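PDB 3IIB: peptidase M28 from Shewanella amazonensis SB2B, which probably acts as a zinc-dependent carboxypeptidase or dipeptidase of family M28, cutting peptides at a site that holds two zinc ions. Local coordinates for residues I239-G244 against T294-L299. Residues are numbered along the deposited sequence; the frame is centred on the assembly and turned at random.
Sequences IAEVKG and TIRVVL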
ATOM      1  N   ILE A 239      33.533  -4.600  -3.684  1.00  4.51           N
ATOM      2  CA  ILE A 239      33.970  -4.904  -5.033  1.00  3.93           C
ATOM      3  C   ILE A 239      34.294  -6.394  -5.144  1.00  2.30           C
ATOM      4  O   ILE A 239      34.941  -6.994  -4.238  1.00  4.47           O
ATOM      5  CB  ILE A 239      35.163  -4.044  -5.426  1.00  4.53           C
ATOM      6  CG1 ILE A 239      34.758  -2.537  -5.442  1.00 10.21           C
ATOM      7  CG2 ILE A 239      35.739  -4.536  -6.797  1.00  5.35           C
ATOM      8  CD1 ILE A 239      35.925  -1.553  -5.548  1.00  8.81           C
ATOM      9  N   ALA A 240      33.851  -6.974  -6.249  1.00  4.15           N
ATOM     10  CA  ALA A 240      34.275  -8.333  -6.637  1.00  4.34           C
ATOM     11  C   ALA A 240      34.700  -8.370  -8.069  1.00  4.28           C
ATOM     12  O   ALA A 240      34.200  -7.611  -8.931  1.00  8.17           O
ATOM     13  CB  ALA A 240      33.163  -9.338  -6.437  1.00  6.02           C
ATOM     14  N   GLU A 241      35.614  -9.293  -8.356  1.00  4.90           N
ATOM     15  CA  GLU A 241      36.139  -9.428  -9.697  1.00  2.67           C
ATOM     16  C   GLU A 241      36.141 -10.865 -10.185  1.00  4.69           C
ATOM     17  O   GLU A 241      36.390 -11.802  -9.431  1.00  5.88           O
ATOM     18  CB  GLU A 241      37.571  -8.840  -9.778  1.00  4.27           C
ATOM     19  CG  GLU A 241      37.629  -7.347  -9.556  1.00  9.95           C
ATOM     20  CD  GLU A 241      39.018  -6.754  -9.469  1.00 10.61           C
ATOM     21  OE1 GLU A 241      40.024  -7.488  -9.633  1.00 13.34           O
ATOM     22  OE2 GLU A 241      39.091  -5.526  -9.264  1.00  9.45           O
ATOM     23  N   VAL A 242      35.777 -10.994 -11.461  1.00  4.11           N
ATOM     24  CA  VAL A 242      36.073 -12.140 -12.285  1.00  3.13           C
ATOM     25  C   VAL A 242      37.374 -11.830 -13.022  1.00  4.88           C
ATOM     26  O   VAL A 242      37.445 -10.922 -13.832  1.00  4.34           O
ATOM     27  CB  VAL A 242      34.956 -12.398 -13.313  1.00  4.16           C
ATOM     28  CG1 VAL A 242      35.327 -13.619 -14.197  1.00  2.40           C
ATOM     29  CG2 VAL A 242      33.586 -12.602 -12.606  1.00  6.68           C
ATOM     30  N   LYS A 243      38.428 -12.581 -12.740  1.00  5.39           N
ATOM     31  CA  LYS A 243      39.739 -12.287 -13.261  1.00  7.74           C
ATOM     32  C   LYS A 243      39.756 -12.422 -14.798  1.00  6.76           C
ATOM     33  O   LYS A 243      39.186 -13.367 -15.347  1.00  6.96           O
ATOM     34  CB  LYS A 243      40.784 -13.237 -12.615  1.00  8.77           C
ATOM     35  CG  LYS A 243      42.207 -12.965 -13.006  1.00 13.10           C
ATOM     36  CD  LYS A 243      43.261 -13.613 -12.078  1.00 22.34           C
ATOM     37  CE  LYS A 243      43.384 -15.093 -12.255  1.00 19.92           C
ATOM     38  NZ  LYS A 243      44.607 -15.589 -11.514  1.00 12.44           N
ATOM     39  N   GLY A 244      40.393 -11.462 -15.459  1.00  6.05           N
ATOM     40  CA  GLY A 244      40.559 -11.476 -16.893  1.00  7.13           C
ATOM     41  C   GLY A 244      41.698 -12.361 -17.302  1.00  6.89           C
ATOM     42  O   GLY A 244      42.261 -13.067 -16.495  1.00  6.37           O
ATOM     43  N   THR A 294      39.058  -8.046 -17.254  1.00  4.41           N
ATOM     44  CA  THR A 294      38.539  -8.246 -15.910  1.00  5.23           C
ATOM     45  C   THR A 294      37.112  -7.707 -15.830  1.00  6.67           C
ATOM     46  O   THR A 294      36.831  -6.652 -16.387  1.00  6.66           O
ATOM     47  CB  THR A 294      39.445  -7.567 -14.902  1.00  4.35           C
ATOM     48  OG1 THR A 294      40.727  -8.213 -14.957  1.00  5.14           O
ATOM     49  CG2 THR A 294      38.824  -7.616 -13.490  1.00  4.21           C
ATOM     50  N   ILE A 295      36.206  -8.461 -15.215  1.00  3.88           N
ATOM     51  CA  ILE A 295      34.856  -7.964 -14.936  1.00  3.10           C
ATOM     52  C   ILE A 295      34.779  -7.599 -13.475  1.00  5.26           C
ATOM     53  O   ILE A 295      35.001  -8.435 -12.602  1.00  3.57           O
ATOM     54  CB  ILE A 295      33.786  -8.991 -15.300  1.00  3.73           C
ATOM     55  CG1 ILE A 295      33.817  -9.221 -16.822  1.00  7.21           C
ATOM     56  CG2 ILE A 295      32.375  -8.571 -14.815  1.00  4.82           C
ATOM     57  CD1 ILE A 295      33.118 -10.559 -17.299  1.00  5.01           C
ATOM     58  N   ARG A 296      34.437  -6.351 -13.209  1.00  3.64           N
ATOM     59  CA  ARG A 296      34.412  -5.846 -11.850  1.00  5.91           C
ATOM     60  C   ARG A 296      32.964  -5.496 -11.459  1.00  6.12           C
ATOM     61  O   ARG A 296      32.322  -4.641 -12.102  1.00  5.41           O
ATOM     62  CB  ARG A 296      35.336  -4.625 -11.727  1.00  4.35           C
ATOM     63  CG  ARG A 296      35.355  -4.051 -10.301  1.00  6.30           C
ATOM     64  CD  ARG A 296      36.287  -2.873 -10.147  1.00  3.93           C
ATOM     65  NE  ARG A 296      37.680  -3.301 -10.265  1.00  6.14           N
ATOM     66  CZ  ARG A 296      38.713  -2.487 -10.489  1.00  8.28           C
ATOM     67  NH1 ARG A 296      38.537  -1.164 -10.653  1.00  9.09           N
ATOM     68  NH2 ARG A 296      39.931  -2.992 -10.546  1.00  6.61           N
ATOM     69  N   VAL A 297      32.456  -6.181 -10.418  1.00  4.04           N
ATOM     70  CA  VAL A 297      31.170  -5.869  -9.821  1.00  3.63           C
ATOM     71  C   VAL A 297      31.423  -4.817  -8.760  1.00  3.90           C
ATOM     72  O   VAL A 297      32.239  -5.025  -7.878  1.00  3.47           O
ATOM     73  CB  VAL A 297      30.492  -7.107  -9.198  1.00  3.71           C
ATOM     74  CG1 VAL A 297      29.231  -6.721  -8.393  1.00  3.04           C
ATOM     75  CG2 VAL A 297      30.097  -8.121 -10.293  1.00  4.48           C
ATOM     76  N   VAL A 298      30.756  -3.669  -8.860  1.00  2.98           N
ATOM     77  CA  VAL A 298      30.900  -2.650  -7.830  1.00  2.54           C
ATOM     78  C   VAL A 298      29.542  -2.413  -7.201  1.00  3.01           C
ATOM     79  O   VAL A 298      28.577  -2.067  -7.908  1.00  5.28           O
ATOM     80  CB  VAL A 298      31.483  -1.300  -8.355  1.00  4.31           C
ATOM     81  CG1 VAL A 298      31.652  -0.337  -7.209  1.00  2.49           C
ATOM     82  CG2 VAL A 298      32.762  -1.553  -9.084  1.00  3.21           C
ATOM     83  N   LEU A 299      29.476  -2.601  -5.880  1.00  4.05           N
ATOM     84  CA  LEU A 299      28.270  -2.380  -5.132  1.00  3.18           C
ATOM     85  C   LEU A 299      28.490  -1.104  -4.343  1.00  4.20           C
ATOM     86  O   LEU A 299      29.217  -1.091  -3.349  1.00  3.90           O
ATOM     87  CB  LEU A 299      27.932  -3.578  -4.238  1.00  6.02           C
ATOM     88  CG  LEU A 299      27.883  -4.944  -4.896  1.00  2.96           C
ATOM     89  CD1 LEU A 299      27.491  -6.057  -3.892  1.00  3.44           C
ATOM     90  CD2 LEU A 299      26.861  -4.885  -6.036  1.00  2.00           C
TER
HETATM   91  O   HOH W   1      41.599  -5.615 -11.099  1.00 26.90           O
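Glu241 and Arg296 form a salt bridge between antiparallel strands. Their side chains run side by side, and the carboxylate and guanidinium planes are 19° apart, close to parallel. Arg296 grips side-on, with two nitrogens on one oxygen: NE lies 2.8 Å and NH2 3.0 Å from Glu241 OE2. Both sit about 30° out of the carboxylate plane, on the same face, NE on the anti side of Glu241 OE2 and NH2 on its syn side. The Arg296 chain bends at chi3 (-69°), which brings NE toward Glu241 OE2. A water links Glu241 OE1 to Arg296 NH2. Tyr64 OH hydrogen-bonds Glu241 OE2, Arg62 forms a salt bridge with Glu241 OE1, and Glu320 forms one with Arg296 NH1. A leucine in place of Arg296 would probably leave the buried carboxylate of Glu241 without this partner and Glu320 without its mate.

Backbone bonds join two pairs in both directions. Ala240 N meets Val297 O at 3.0 Å, and Val297 N meets Ala240 O at 2.7 Å. Val242 and Ile295 repeat the pattern. Beyond the strand end, Gly244 N makes a weak bond to Thr294 OG1 (3.3 Å), which also bonds Ala248 O.

Apolar contacts line both faces. Ile239 CG2 lies against Arg296 CG at 3.6 Å, on the face of the salt bridge. On the other face Val242 CB meets Ile295 CB at 4.1 Å. Helix 267-285 covers Ile295 and Val297 there.

On its other side strand 293-300 pairs in parallel with strand 247-257, which carries the zinc ligand His257. This mixed sheet flanked by helices is characteristic of the M28 zinc-peptidase fold.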